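Local atomic coordinates of alpha-galactosidase (Thermus thermophilus, PDB entry 6LCJ), a protein that probably hydrolyses terminal alpha-linked galactose from oligosaccharides, as a hexameric family 36 glycoside hydrolase from a thermophilic bacterium. Residues E[56-61]-E[93-98]; E[87-92]-E[123-128]; E[289-294]-E[324-329]; E[304-309]-E[318-323]. All blocks are in the same frame, centred on the assembly; numbering follows the deposited sequence.

Contact 1: E[56-61]-E[93-98]; sequences AAWVDP and VGALRG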
loop_
_atom_site.group_PDB
_atom_site.type_symbol
_atom_site.label_atom_id
_atom_site.label_comp_id
_atom_site.label_asym_id
_atom_site.label_seq_id
_atom_site.Cartn_x
_atom_site.Cartn_y
_atom_site.Cartn_z
ATOM N N ALA E 56 11.421 8.044 32.609
ATOM C CA ALA E 56 12.232 9.238 32.784
ATOM C C ALA E 56 13.693 8.821 32.680
ATOM O O ALA E 56 14.158 7.989 33.473
ATOM C CB ALA E 56 11.953 9.908 34.130
ATOM N N ALA E 57 14.411 9.387 31.709
ATOM C CA ALA E 57 15.798 8.992 31.484
ATOM C C ALA E 57 16.441 9.948 30.491
ATOM O O ALA E 57 15.751 10.688 29.786
ATOM C CB ALA E 57 15.899 7.554 30.961
ATOM N N TRP E 58 17.777 9.908 30.442
ATOM C CA TRP E 58 18.546 10.613 29.421
ATOM C C TRP E 58 18.614 9.760 28.163
ATOM O O TRP E 58 18.976 8.581 28.222
ATOM C CB TRP E 58 19.963 10.919 29.918
ATOM C CG TRP E 58 20.020 12.007 30.960
ATOM C CD1 TRP E 58 19.992 11.852 32.325
ATOM C CD2 TRP E 58 20.082 13.420 30.722
ATOM N NE1 TRP E 58 20.046 13.083 32.943
ATOM C CE2 TRP E 58 20.102 14.060 31.986
ATOM C CE3 TRP E 58 20.129 14.206 29.564
ATOM C CZ2 TRP E 58 20.174 15.442 32.122
ATOM C CZ3 TRP E 58 20.192 15.580 29.701
ATOM C CH2 TRP E 58 20.216 16.186 30.974
ATOM N N VAL E 59 18.255 10.345 27.023
ATOM C CA VAL E 59 18.271 9.626 25.758
ATOM C C VAL E 59 19.107 10.401 24.742
ATOM O O VAL E 59 19.453 11.568 24.933
ATOM C CB VAL E 59 16.851 9.376 25.194
ATOM C CG1 VAL E 59 15.969 8.735 26.234
ATOM C CG2 VAL E 59 16.246 10.673 24.665
ATOM N N ASP E 60 19.411 9.718 23.643
ATOM C CA ASP E 60 20.125 10.309 22.524
ATOM C C ASP E 60 19.101 10.923 21.579
ATOM O O ASP E 60 18.329 10.179 20.954
ATOM C CB ASP E 60 20.950 9.245 21.811
ATOM C CG ASP E 60 21.851 9.805 20.718
ATOM O OD1 ASP E 60 21.724 10.992 20.335
ATOM O OD2 ASP E 60 22.702 9.027 20.234
ATOM N N PRO E 61 19.055 12.248 21.426
ATOM C CA PRO E 61 18.049 12.838 20.541
ATOM C C PRO E 61 18.334 12.601 19.079
ATOM O O PRO E 61 17.521 13.014 18.243
ATOM C CB PRO E 61 18.114 14.339 20.872
ATOM C CG PRO E 61 19.336 14.533 21.733
ATOM C CD PRO E 61 20.073 13.233 21.830
ATOM N N VAL E 93 9.106 19.168 31.832
ATOM C CA VAL E 93 10.490 19.622 31.912
ATOM C C VAL E 93 11.356 18.824 30.938
ATOM O O VAL E 93 11.101 17.652 30.653
ATOM C CB VAL E 93 11.045 19.516 33.356
ATOM C CG1 VAL E 93 10.878 18.103 33.878
ATOM C CG2 VAL E 93 12.531 19.953 33.429
ATOM N N GLY E 94 12.385 19.488 30.413
ATOM C CA GLY E 94 13.376 18.831 29.594
ATOM C C GLY E 94 14.737 19.430 29.876
ATOM O O GLY E 94 14.859 20.463 30.548
ATOM N N ALA E 95 15.765 18.757 29.373
ATOM C CA ALA E 95 17.108 19.275 29.559
ATOM C C ALA E 95 18.019 18.713 28.485
ATOM O O ALA E 95 17.809 17.605 27.984
ATOM C CB ALA E 95 17.660 18.956 30.956
ATOM N N LEU E 96 19.021 19.507 28.131
ATOM C CA LEU E 96 20.073 19.111 27.210
ATOM C C LEU E 96 21.390 19.065 27.969
ATOM O O LEU E 96 21.621 19.845 28.900
ATOM C CB LEU E 96 20.164 20.078 26.019
ATOM C CG LEU E 96 18.981 20.049 25.040
ATOM C CD1 LEU E 96 19.102 21.124 23.969
ATOM C CD2 LEU E 96 18.841 18.669 24.398
ATOM N N ARG E 97 22.249 18.145 27.570
ATOM C CA ARG E 97 23.475 17.848 28.295
ATOM C C ARG E 97 24.692 18.290 27.495
ATOM O O ARG E 97 24.922 17.799 26.383
ATOM C CB ARG E 97 23.561 16.357 28.596
ATOM C CG ARG E 97 24.572 16.021 29.649
ATOM C CD ARG E 97 24.654 14.534 29.805
ATOM N NE ARG E 97 24.097 14.124 31.081
ATOM C CZ ARG E 97 23.548 12.940 31.298
ATOM N NH1 ARG E 97 23.500 12.043 30.317
ATOM N NH2 ARG E 97 23.068 12.652 32.503
ATOM N N GLY E 98 25.477 19.198 28.073
ATOM C CA GLY E 98 26.748 19.578 27.504
ATOM C C GLY E 98 27.778 18.491 27.725
ATOM O O GLY E 98 27.693 17.715 28.686
#

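Contact 2: E[87-92]-E[123-128]; sequences AWWGSG and LGRYAG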
loop_
_atom_site.group_PDB
_atom_site.type_symbol
_atom_site.label_atom_id
_atom_site.label_comp_id
_atom_site.label_asym_id
_atom_site.label_seq_id
_atom_site.Cartn_x
_atom_site.Cartn_y
_atom_site.Cartn_z
ATOM N N ALA E 87 9.420 12.784 17.010
ATOM C CA ALA E 87 10.482 13.497 17.695
ATOM C C ALA E 87 10.431 13.164 19.184
ATOM O O ALA E 87 9.572 12.421 19.650
ATOM C CB ALA E 87 10.370 14.997 17.427
ATOM N N TRP E 88 11.380 13.697 19.941
ATOM C CA TRP E 88 11.515 13.377 21.358
ATOM C C TRP E 88 10.795 14.436 22.181
ATOM O O TRP E 88 11.278 15.570 22.298
ATOM C CB TRP E 88 12.981 13.306 21.751
ATOM C CG TRP E 88 13.674 12.027 21.372
ATOM C CD1 TRP E 88 14.562 11.847 20.347
ATOM C CD2 TRP E 88 13.556 10.758 22.030
ATOM N NE1 TRP E 88 14.998 10.550 20.328
ATOM C CE2 TRP E 88 14.403 9.860 21.353
ATOM C CE3 TRP E 88 12.824 10.298 23.124
ATOM C CZ2 TRP E 88 14.528 8.528 21.728
ATOM C CZ3 TRP E 88 12.959 8.976 23.502
ATOM C CH2 TRP E 88 13.799 8.106 22.802
ATOM N N TRP E 89 9.653 14.062 22.760
ATOM C CA TRP E 89 8.852 14.951 23.590
ATOM C C TRP E 89 8.839 14.448 25.029
ATOM O O TRP E 89 8.646 13.261 25.276
ATOM C CB TRP E 89 7.411 15.036 23.083
ATOM C CG TRP E 89 7.165 15.944 21.934
ATOM C CD1 TRP E 89 7.083 15.595 20.623
ATOM C CD2 TRP E 89 6.923 17.359 21.985
ATOM N NE1 TRP E 89 6.819 16.702 19.849
ATOM C CE2 TRP E 89 6.712 17.796 20.661
ATOM C CE3 TRP E 89 6.886 18.302 23.020
ATOM C CZ2 TRP E 89 6.463 19.122 20.345
ATOM C CZ3 TRP E 89 6.632 19.625 22.700
ATOM C CH2 TRP E 89 6.419 20.019 21.374
ATOM N N GLY E 90 9.028 15.358 25.986
ATOM C CA GLY E 90 8.873 15.046 27.388
ATOM C C GLY E 90 7.751 15.871 28.003
ATOM O O GLY E 90 7.242 16.819 27.399
ATOM N N SER E 91 7.385 15.511 29.227
ATOM C CA SER E 91 6.322 16.202 29.946
ATOM C C SER E 91 6.891 17.204 30.943
ATOM O O SER E 91 7.714 16.847 31.796
ATOM C CB SER E 91 5.418 15.219 30.682
ATOM O OG SER E 91 4.678 15.916 31.676
ATOM N N GLY E 92 6.431 18.452 30.841
ATOM C CA GLY E 92 6.676 19.455 31.856
ATOM C C GLY E 92 8.078 20.024 31.877
ATOM O O GLY E 92 8.236 21.247 31.932
ATOM N N LEU E 123 12.436 23.036 23.079
ATOM C CA LEU E 123 11.215 23.759 22.751
ATOM C C LEU E 123 10.133 23.396 23.762
ATOM O O LEU E 123 9.733 22.230 23.861
ATOM C CB LEU E 123 10.770 23.443 21.320
ATOM C CG LEU E 123 9.634 24.287 20.727
ATOM C CD1 LEU E 123 9.683 24.265 19.209
ATOM C CD2 LEU E 123 8.294 23.762 21.197
ATOM N N GLY E 124 9.639 24.398 24.487
ATOM C CA GLY E 124 8.555 24.206 25.429
ATOM C C GLY E 124 7.250 24.721 24.855
ATOM O O GLY E 124 7.195 25.816 24.296
ATOM N N ARG E 125 6.200 23.914 24.995
ATOM C CA ARG E 125 4.903 24.232 24.413
ATOM C C ARG E 125 3.802 23.890 25.404
ATOM O O ARG E 125 3.620 22.722 25.755
ATOM C CB ARG E 125 4.692 23.482 23.096
ATOM C CG ARG E 125 3.387 23.849 22.395
ATOM C CD ARG E 125 3.256 23.172 21.056
ATOM N NE ARG E 125 4.287 23.630 20.139
ATOM C CZ ARG E 125 4.657 22.965 19.054
ATOM N NH1 ARG E 125 4.076 21.806 18.761
ATOM N NH2 ARG E 125 5.608 23.457 18.271
ATOM N N TYR E 126 3.066 24.906 25.845
ATOM C CA TYR E 126 1.878 24.692 26.657
ATOM C C TYR E 126 0.731 24.234 25.766
ATOM O O TYR E 126 0.538 24.753 24.668
ATOM C CB TYR E 126 1.499 25.974 27.403
ATOM C CG TYR E 126 2.209 26.156 28.739
ATOM C CD1 TYR E 126 1.795 25.471 29.878
ATOM C CD2 TYR E 126 3.287 27.019 28.857
ATOM C CE1 TYR E 126 2.455 25.635 31.103
ATOM C CE2 TYR E 126 3.944 27.190 30.067
ATOM C CZ TYR E 126 3.527 26.498 31.182
ATOM O OH TYR E 126 4.183 26.688 32.368
ATOM N N ALA E 127 -0.022 23.241 26.235
ATOM C CA ALA E 127 -1.115 22.700 25.430
ATOM C C ALA E 127 -2.342 23.611 25.467
ATOM O O ALA E 127 -2.903 23.961 24.420
ATOM C CB ALA E 127 -1.473 21.292 25.909
ATOM N N GLY E 128 -2.775 24.001 26.661
ATOM C CA GLY E 128 -3.849 24.964 26.776
ATOM C C GLY E 128 -3.353 26.395 26.864
ATOM O O GLY E 128 -2.641 26.877 25.976
#

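Contact 3: E[289-294]-E[324-329]; sequences LVRKAL and MARLRE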
loop_
_atom_site.group_PDB
_atom_site.type_symbol
_atom_site.label_atom_id
_atom_site.label_comp_id
_atom_site.label_asym_id
_atom_site.label_seq_id
_atom_site.Cartn_x
_atom_site.Cartn_y
_atom_site.Cartn_z
ATOM N N LEU E 289 -15.862 8.460 47.650
ATOM C CA LEU E 289 -15.064 7.259 47.908
ATOM C C LEU E 289 -14.020 7.522 48.986
ATOM O O LEU E 289 -13.824 6.700 49.887
ATOM C CB LEU E 289 -14.383 6.782 46.629
ATOM C CG LEU E 289 -15.247 6.191 45.520
ATOM C CD1 LEU E 289 -14.393 6.004 44.277
ATOM C CD2 LEU E 289 -15.870 4.877 45.963
ATOM N N VAL E 290 -13.356 8.671 48.915
ATOM C CA VAL E 290 -12.439 9.063 49.973
ATOM C C VAL E 290 -13.178 9.201 51.296
ATOM O O VAL E 290 -12.754 8.658 52.323
ATOM C CB VAL E 290 -11.714 10.361 49.590
ATOM C CG1 VAL E 290 -10.982 10.915 50.788
ATOM C CG2 VAL E 290 -10.751 10.099 48.422
ATOM N N ARG E 291 -14.299 9.929 51.295
ATOM C CA ARG E 291 -15.094 10.078 52.513
ATOM C C ARG E 291 -15.556 8.722 53.061
ATOM O O ARG E 291 -15.470 8.472 54.269
ATOM C CB ARG E 291 -16.282 11.007 52.246
ATOM C CG ARG E 291 -15.845 12.434 51.924
ATOM C CD ARG E 291 -17.025 13.398 51.737
ATOM N NE ARG E 291 -16.616 14.789 51.470
ATOM C CZ ARG E 291 -15.787 15.522 52.235
ATOM N NH1 ARG E 291 -15.237 15.015 53.335
ATOM N NH2 ARG E 291 -15.492 16.777 51.894
ATOM N N LYS E 292 -16.022 7.821 52.196
ATOM C CA LYS E 292 -16.414 6.504 52.694
ATOM C C LYS E 292 -15.232 5.759 53.328
ATOM O O LYS E 292 -15.395 5.082 54.352
ATOM C CB LYS E 292 -17.031 5.675 51.576
ATOM C CG LYS E 292 -17.114 4.217 51.896
ATOM C CD LYS E 292 -18.033 3.487 50.938
ATOM C CE LYS E 292 -17.619 3.736 49.504
ATOM N NZ LYS E 292 -17.995 2.616 48.617
ATOM N N ALA E 293 -14.032 5.866 52.739
ATOM C CA ALA E 293 -12.889 5.130 53.277
ATOM C C ALA E 293 -12.463 5.676 54.637
ATOM O O ALA E 293 -12.126 4.902 55.540
ATOM C CB ALA E 293 -11.717 5.161 52.293
ATOM N N LEU E 294 -12.474 7.004 54.802
ATOM C CA LEU E 294 -12.162 7.591 56.104
ATOM C C LEU E 294 -13.157 7.137 57.154
ATOM O O LEU E 294 -12.771 6.777 58.274
ATOM C CB LEU E 294 -12.162 9.113 56.035
ATOM C CG LEU E 294 -11.168 9.860 55.164
ATOM C CD1 LEU E 294 -11.007 11.263 55.684
ATOM C CD2 LEU E 294 -9.830 9.152 55.114
ATOM N N MET E 324 -8.441 16.409 41.655
ATOM C CA MET E 324 -7.619 15.962 42.772
ATOM C C MET E 324 -7.676 16.934 43.942
ATOM O O MET E 324 -7.595 16.511 45.098
ATOM C CB MET E 324 -6.168 15.766 42.320
ATOM C CG MET E 324 -5.950 14.609 41.359
ATOM S SD MET E 324 -6.735 13.075 41.907
ATOM C CE MET E 324 -8.117 13.119 40.834
ATOM N N ALA E 325 -7.788 18.237 43.666
ATOM C CA ALA E 325 -7.925 19.211 44.742
ATOM C C ALA E 325 -9.173 18.944 45.577
ATOM O O ALA E 325 -9.168 19.142 46.795
ATOM C CB ALA E 325 -7.956 20.620 44.162
ATOM N N ARG E 326 -10.243 18.476 44.946
ATOM C CA ARG E 326 -11.437 18.138 45.700
ATOM C C ARG E 326 -11.206 16.883 46.529
ATOM O O ARG E 326 -11.650 16.795 47.680
ATOM C CB ARG E 326 -12.624 17.978 44.741
ATOM C CG ARG E 326 -13.882 17.376 45.363
ATOM C CD ARG E 326 -14.628 18.337 46.336
ATOM N NE ARG E 326 -15.555 17.598 47.207
ATOM C CZ ARG E 326 -15.475 17.564 48.537
ATOM N NH1 ARG E 326 -14.517 18.241 49.165
ATOM N NH2 ARG E 326 -16.339 16.839 49.237
ATOM N N LEU E 327 -10.499 15.907 45.967
ATOM C CA LEU E 327 -10.184 14.705 46.727
ATOM C C LEU E 327 -9.176 15.011 47.828
ATOM O O LEU E 327 -9.178 14.350 48.871
ATOM C CB LEU E 327 -9.650 13.621 45.791
ATOM C CG LEU E 327 -10.638 12.678 45.128
ATOM C CD1 LEU E 327 -11.648 13.462 44.346
ATOM C CD2 LEU E 327 -9.902 11.703 44.217
ATOM N N ARG E 328 -8.318 16.009 47.613
ATOM C CA ARG E 328 -7.407 16.440 48.663
ATOM C C ARG E 328 -8.180 16.983 49.856
ATOM O O ARG E 328 -7.894 16.632 51.003
ATOM C CB ARG E 328 -6.428 17.488 48.126
ATOM C CG ARG E 328 -5.552 18.169 49.205
ATOM C CD ARG E 328 -4.388 17.290 49.700
ATOM N NE ARG E 328 -4.792 16.371 50.766
ATOM C CZ ARG E 328 -4.065 15.342 51.199
ATOM N NH1 ARG E 328 -2.891 15.067 50.653
ATOM N NH2 ARG E 328 -4.518 14.577 52.181
ATOM N N GLU E 329 -9.183 17.833 49.594
ATOM C CA GLU E 329 -9.980 18.414 50.669
ATOM C C GLU E 329 -10.867 17.371 51.324
ATOM O O GLU E 329 -11.047 17.385 52.545
ATOM C CB GLU E 329 -10.823 19.567 50.136
ATOM C CG GLU E 329 -10.037 20.843 49.928
ATOM C CD GLU E 329 -9.697 21.558 51.246
ATOM O OE1 GLU E 329 -10.063 21.059 52.336
ATOM O OE2 GLU E 329 -9.053 22.626 51.193
#

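Contact 4: E[304-309]-E[318-323]; sequences DFLYAA and ARYRKA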
loop_
_atom_site.group_PDB
_atom_site.type_symbol
_atom_site.label_atom_id
_atom_site.label_comp_id
_atom_site.label_asym_id
_atom_site.label_seq_id
_atom_site.Cartn_x
_atom_site.Cartn_y
_atom_site.Cartn_z
ATOM N N ASP E 304 -4.785 5.103 42.685
ATOM C CA ASP E 304 -4.019 4.503 41.616
ATOM C C ASP E 304 -4.655 4.823 40.273
ATOM O O ASP E 304 -5.821 5.221 40.200
ATOM C CB ASP E 304 -3.933 2.989 41.801
ATOM C CG ASP E 304 -2.658 2.389 41.217
ATOM O OD1 ASP E 304 -1.949 3.050 40.410
ATOM O OD2 ASP E 304 -2.380 1.227 41.581
ATOM N N PHE E 305 -3.860 4.631 39.208
ATOM C CA PHE E 305 -4.307 4.841 37.837
ATOM C C PHE E 305 -4.858 6.242 37.654
ATOM O O PHE E 305 -5.828 6.442 36.925
ATOM C CB PHE E 305 -5.355 3.803 37.425
ATOM C CG PHE E 305 -4.811 2.415 37.286
ATOM C CD1 PHE E 305 -4.558 1.637 38.408
ATOM C CD2 PHE E 305 -4.541 1.888 36.032
ATOM C CE1 PHE E 305 -4.044 0.349 38.285
ATOM C CE2 PHE E 305 -4.028 0.597 35.898
ATOM C CZ PHE E 305 -3.781 -0.173 37.027
ATOM N N LEU E 306 -4.251 7.214 38.332
ATOM C CA LEU E 306 -4.745 8.579 38.314
ATOM C C LEU E 306 -4.528 9.271 36.974
ATOM O O LEU E 306 -5.109 10.341 36.751
ATOM C CB LEU E 306 -4.081 9.383 39.432
ATOM C CG LEU E 306 -4.429 9.031 40.892
ATOM C CD1 LEU E 306 -3.636 9.929 41.834
ATOM C CD2 LEU E 306 -5.902 9.176 41.140
ATOM N N TYR E 307 -3.710 8.696 36.079
ATOM C CA TYR E 307 -3.661 9.193 34.706
ATOM C C TYR E 307 -5.052 9.193 34.055
ATOM O O TYR E 307 -5.315 9.997 33.152
ATOM C CB TYR E 307 -2.682 8.351 33.868
ATOM C CG TYR E 307 -3.255 6.996 33.504
ATOM C CD1 TYR E 307 -4.022 6.824 32.359
ATOM C CD2 TYR E 307 -3.057 5.901 34.323
ATOM C CE1 TYR E 307 -4.572 5.601 32.047
ATOM C CE2 TYR E 307 -3.602 4.674 34.011
ATOM C CZ TYR E 307 -4.357 4.532 32.879
ATOM O OH TYR E 307 -4.899 3.312 32.591
ATOM N N ALA E 308 -5.940 8.282 34.466
ATOM C CA ALA E 308 -7.256 8.234 33.840
ATOM C C ALA E 308 -8.000 9.553 33.991
ATOM O O ALA E 308 -8.771 9.936 33.104
ATOM C CB ALA E 308 -8.077 7.087 34.417
ATOM N N ALA E 309 -7.767 10.275 35.086
ATOM C CA ALA E 309 -8.432 11.550 35.303
ATOM C C ALA E 309 -7.845 12.685 34.468
ATOM O O ALA E 309 -8.426 13.783 34.444
ATOM C CB ALA E 309 -8.367 11.917 36.784
ATOM N N ALA E 318 -5.386 20.425 33.683
ATOM C CA ALA E 318 -6.242 21.381 34.402
ATOM C C ALA E 318 -7.476 20.709 35.011
ATOM O O ALA E 318 -7.818 20.982 36.167
ATOM C CB ALA E 318 -6.667 22.535 33.488
ATOM N N ARG E 319 -8.167 19.843 34.253
ATOM C CA ARG E 319 -9.261 19.061 34.836
ATOM C C ARG E 319 -8.753 18.183 35.971
ATOM O O ARG E 319 -9.392 18.076 37.026
ATOM C CB ARG E 319 -9.937 18.166 33.784
ATOM C CG ARG E 319 -10.812 18.882 32.777
ATOM C CD ARG E 319 -11.187 17.963 31.602
ATOM N NE ARG E 319 -10.785 16.590 31.881
ATOM C CZ ARG E 319 -10.215 15.787 30.984
ATOM N NH1 ARG E 319 -10.009 16.230 29.738
ATOM N NH2 ARG E 319 -9.840 14.543 31.336
ATOM N N TYR E 320 -7.615 17.519 35.751
ATOM C CA TYR E 320 -7.077 16.593 36.742
ATOM C C TYR E 320 -6.786 17.300 38.054
ATOM O O TYR E 320 -7.096 16.779 39.132
ATOM C CB TYR E 320 -5.805 15.934 36.197
ATOM C CG TYR E 320 -4.997 15.165 37.212
ATOM C CD1 TYR E 320 -5.331 13.853 37.554
ATOM C CD2 TYR E 320 -3.891 15.746 37.827
ATOM C CE1 TYR E 320 -4.572 13.144 38.487
ATOM C CE2 TYR E 320 -3.127 15.052 38.755
ATOM C CZ TYR E 320 -3.466 13.758 39.080
ATOM O OH TYR E 320 -2.701 13.078 40.001
ATOM N N ARG E 321 -6.188 18.487 37.983
ATOM C CA ARG E 321 -5.790 19.171 39.205
ATOM C C ARG E 321 -7.005 19.599 40.027
ATOM O O ARG E 321 -6.994 19.490 41.260
ATOM C CB ARG E 321 -4.911 20.366 38.859
ATOM C CG ARG E 321 -4.473 21.152 40.046
ATOM C CD ARG E 321 -3.106 20.736 40.476
ATOM N NE ARG E 321 -2.609 21.560 41.570
ATOM C CZ ARG E 321 -1.546 21.240 42.301
ATOM N NH1 ARG E 321 -0.882 20.120 42.045
ATOM N NH2 ARG E 321 -1.144 22.032 43.281
ATOM N N LYS E 322 -8.065 20.079 39.361
ATOM C CA LYS E 322 -9.283 20.454 40.074
ATOM C C LYS E 322 -9.967 19.237 40.689
ATOM O O LYS E 322 -10.459 19.304 41.819
ATOM C CB LYS E 322 -10.238 21.191 39.145
ATOM C CG LYS E 322 -9.761 22.583 38.758
ATOM C CD LYS E 322 -10.659 23.212 37.680
ATOM C CE LYS E 322 -9.862 24.065 36.676
ATOM N NZ LYS E 322 -10.226 23.714 35.255
ATOM N N ALA E 323 -9.994 18.110 39.978
ATOM C CA ALA E 323 -10.568 16.896 40.553
ATOM C C ALA E 323 -9.771 16.431 41.768
ATOM O O ALA E 323 -10.344 16.084 42.806
ATOM C CB ALA E 323 -10.625 15.783 39.504
HETATM O O HOH W 1 -11.166 12.013 32.967
#

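Contact 1: E[56-61]-E[93-98]
The guanidinium of Arg97 lies flat over one face of the Trp58 indole, the two planes only 24° apart. Its carbon sits above the five-membered ring: Arg97 CZ is 3.5 Å from the centroid of that ring in Trp58 and 9° off the normal, so this is a cation-pi contact as well as a stack. Arg97 NH2 hangs over the nitrogen side, 3.1 Å from Trp58 NE1, but both are donors and NH2 is above the ring, which makes the approach stacking rather than a hydrogen bond. Arg97 reaches the face because its CG stands anti to the backbone N (chi1 -164°) and the chain then bends at chi3, folding the head back over the indole. The same chain touches the far end of the ring near its root, Arg97 CB lying 3.6 Å from Trp58 CZ3. Below, the six-membered ring stands on strand 93-97, with Trp58 CH2 3.8 Å from Ala95 CB and Trp58 CZ3 3.6 Å from Ala95 O. A salt bridge from Arg97 NH2 to Glu140 helps to set the rotation of the head, and Trp58 also meets the ring of Phe46. With an alanine in place of Trp58, Arg97 would probably lose the flat surface it rests on and Ala95 the ring above it. Strands 56-59 and 93-97 are next-but-one neighbours in an antiparallel sheet, both paired with strand 44-48, and the stack bridges that middle strand at the sheet's outermost strand, in what is consistent with the N-terminal beta-sandwich domain of family 36.

Contact 2: E[87-92]-E[123-128]
Trp89 lays the six-membered part of its indole over strand 113-117, toward Arg125 and Leu123 on strand 122-126. Its CH2 and CZ2 do the touching. Arg125 NH1 lies 3.9 Å from Trp89 CZ2, and the CZ2-CH2 side of the indole lies over one face of the guanidinium, off toward its rim. The planes are 57° apart, without the parallel overlap of a stack. The second contact is apolar: Leu123 CD2 comes within 4.2 Å of Trp89 CH2. Leu123 and Arg125 are two residues apart on one strand, and both send their side chains toward the tryptophan, so that it meets a methyl and a charged head together. Arg125 gets there with CG anti to the backbone N (chi1 -176°) and a bend at chi3 that brings the head back beside the indole.

One shell out, Arg125 NE is held by a salt bridge to Glu33 on strand 33-37, while Phe81 meets the Trp89 ring edge-to-face and Leu116 of strand 113-117 packs against it. Glu258 of a neighbouring subunit lies against Trp89 and Leu123 and forms a long, weak ion pair with Arg125 NH1. Strands 89-91 and 122-126 both pair antiparallel with strand 113-117, so the indole and the guanidinium meet across the middle strand. Side chains of next-but-one strands thus pack on one face of an antiparallel sheet, consistent with the N-terminal beta-sandwich domain of family 36, where a neighbouring subunit of the hexamer meets it.

Contact 3: E[289-294]-E[324-329]
Arg291 and Arg326 meet at their heads above a small apolar contact between Val290 and Leu327, where two neighbouring helices pack on the outside of the TIM barrel, helix 280-296 leading into strand 298-303 and helix 317-331 following it. From CB, with CG anti to its own carbonyl carbon, the Arg291 chain runs extended to NE and carries the head across toward the other helix, the side chain also resting on Ala330. NE is the first atom to meet the partner, 3.0 Å from Arg326 NH2. Arg291 CZ follows, 3.3 Å from Arg326 NH2. At the tip, Arg291 NH2 reaches the edge of the Arg326 guanidinium, in its plane, at a doubtful 2.8 Å from Arg326 NH2. All these nitrogens are donors, the planes are 40° apart, and the closeness of two probably positive heads looks unfavourable; such close donors make the exact placing of the heads doubtful, and both also touch a neighbouring molecule in the crystal. Arg326 bends at chi2 and lies against Val283 and Ala287 of helix 280-296. With an alanine here, Val283 and Ala287 would probably be uncovered and a gap opened between the two helices beside the Arg291 head. Beneath the arginines, the Val290 methyl that stands anti to the carbonyl carbon, CG2, touches Leu327 CG at 4.2 Å.

Contact 4: E[304-309]-E[318-323]
Tyr320 takes up most of the apolar contact, its ring packing against Leu306 and Ala309. The methyl of Ala309 meets the ring at its edge, in the ring plane, with Ala309 CB 3.7 Å from Tyr320 CD1. Leu306 lies further along the same flank: its CB is 3.9 Å from Tyr320 CE1, the two side chains crossing at about a right angle. The ring is swung out to them because its CG is anti to the backbone N (chi1 168°).

A close contact between carbon and oxygen adds to this. Leu306 O lies 3.3 Å from Tyr320 CE1, oblique to the ring, while also taking the backbone N-H of Ala309 in the 3-10 segment 306-309. The hydroxyl end of Tyr320 is bonded to Ser346 OG, and Leu306 CD1 lies 3.8 Å from Tyr320 OH.

Both partners belong to one beta-alpha unit of the TIM barrel: the loop after strand 298-303, the fourth of the eight parallel strands, folds back on the start of the helix that follows it, 317-331. This loop leaves the C-terminal end of its strand, the side on which TIM-barrel enzymes carry their active sites.

Polar links across the contact are looser. A water donates to Ala308 O at 3.2 Å and accepts a weak bond from Arg319 NH2, whose firmer partner is Leu311 O within the same loop. Internal to 304-309, and nearer the strand, Asp304 OD1 takes the backbone N-H of Phe305 at 2.8 Å, on the anti side and 29° out of the carboxylate plane, while Asp304 OD2 is bonded to Trp233 NE1.

In the fold
Contacts 1 and 2 come first along the chain and interleave: strand 89-91 runs into strand 93-97, but the two strands sit in different antiparallel sheets. Their centres are 13 Å apart, and Trp88 packs on Val59 and Pro61 to join them. Contacts 3 and 4 follow in the TIM barrel and share helix 317-331; both segments of contact 4 fall between those of contact 3 in sequence, and Met324 touches Leu306 and Ala309. Contacts 2 and 4 have nearest atoms about 8 Å apart, consistent with a beta-sandwich domain set against the barrel. Asp304 and Phe305 of contact 4 meet Trp53, from the loop before strand 56-59, tying the two parts together near the C-terminal end of the barrel strands.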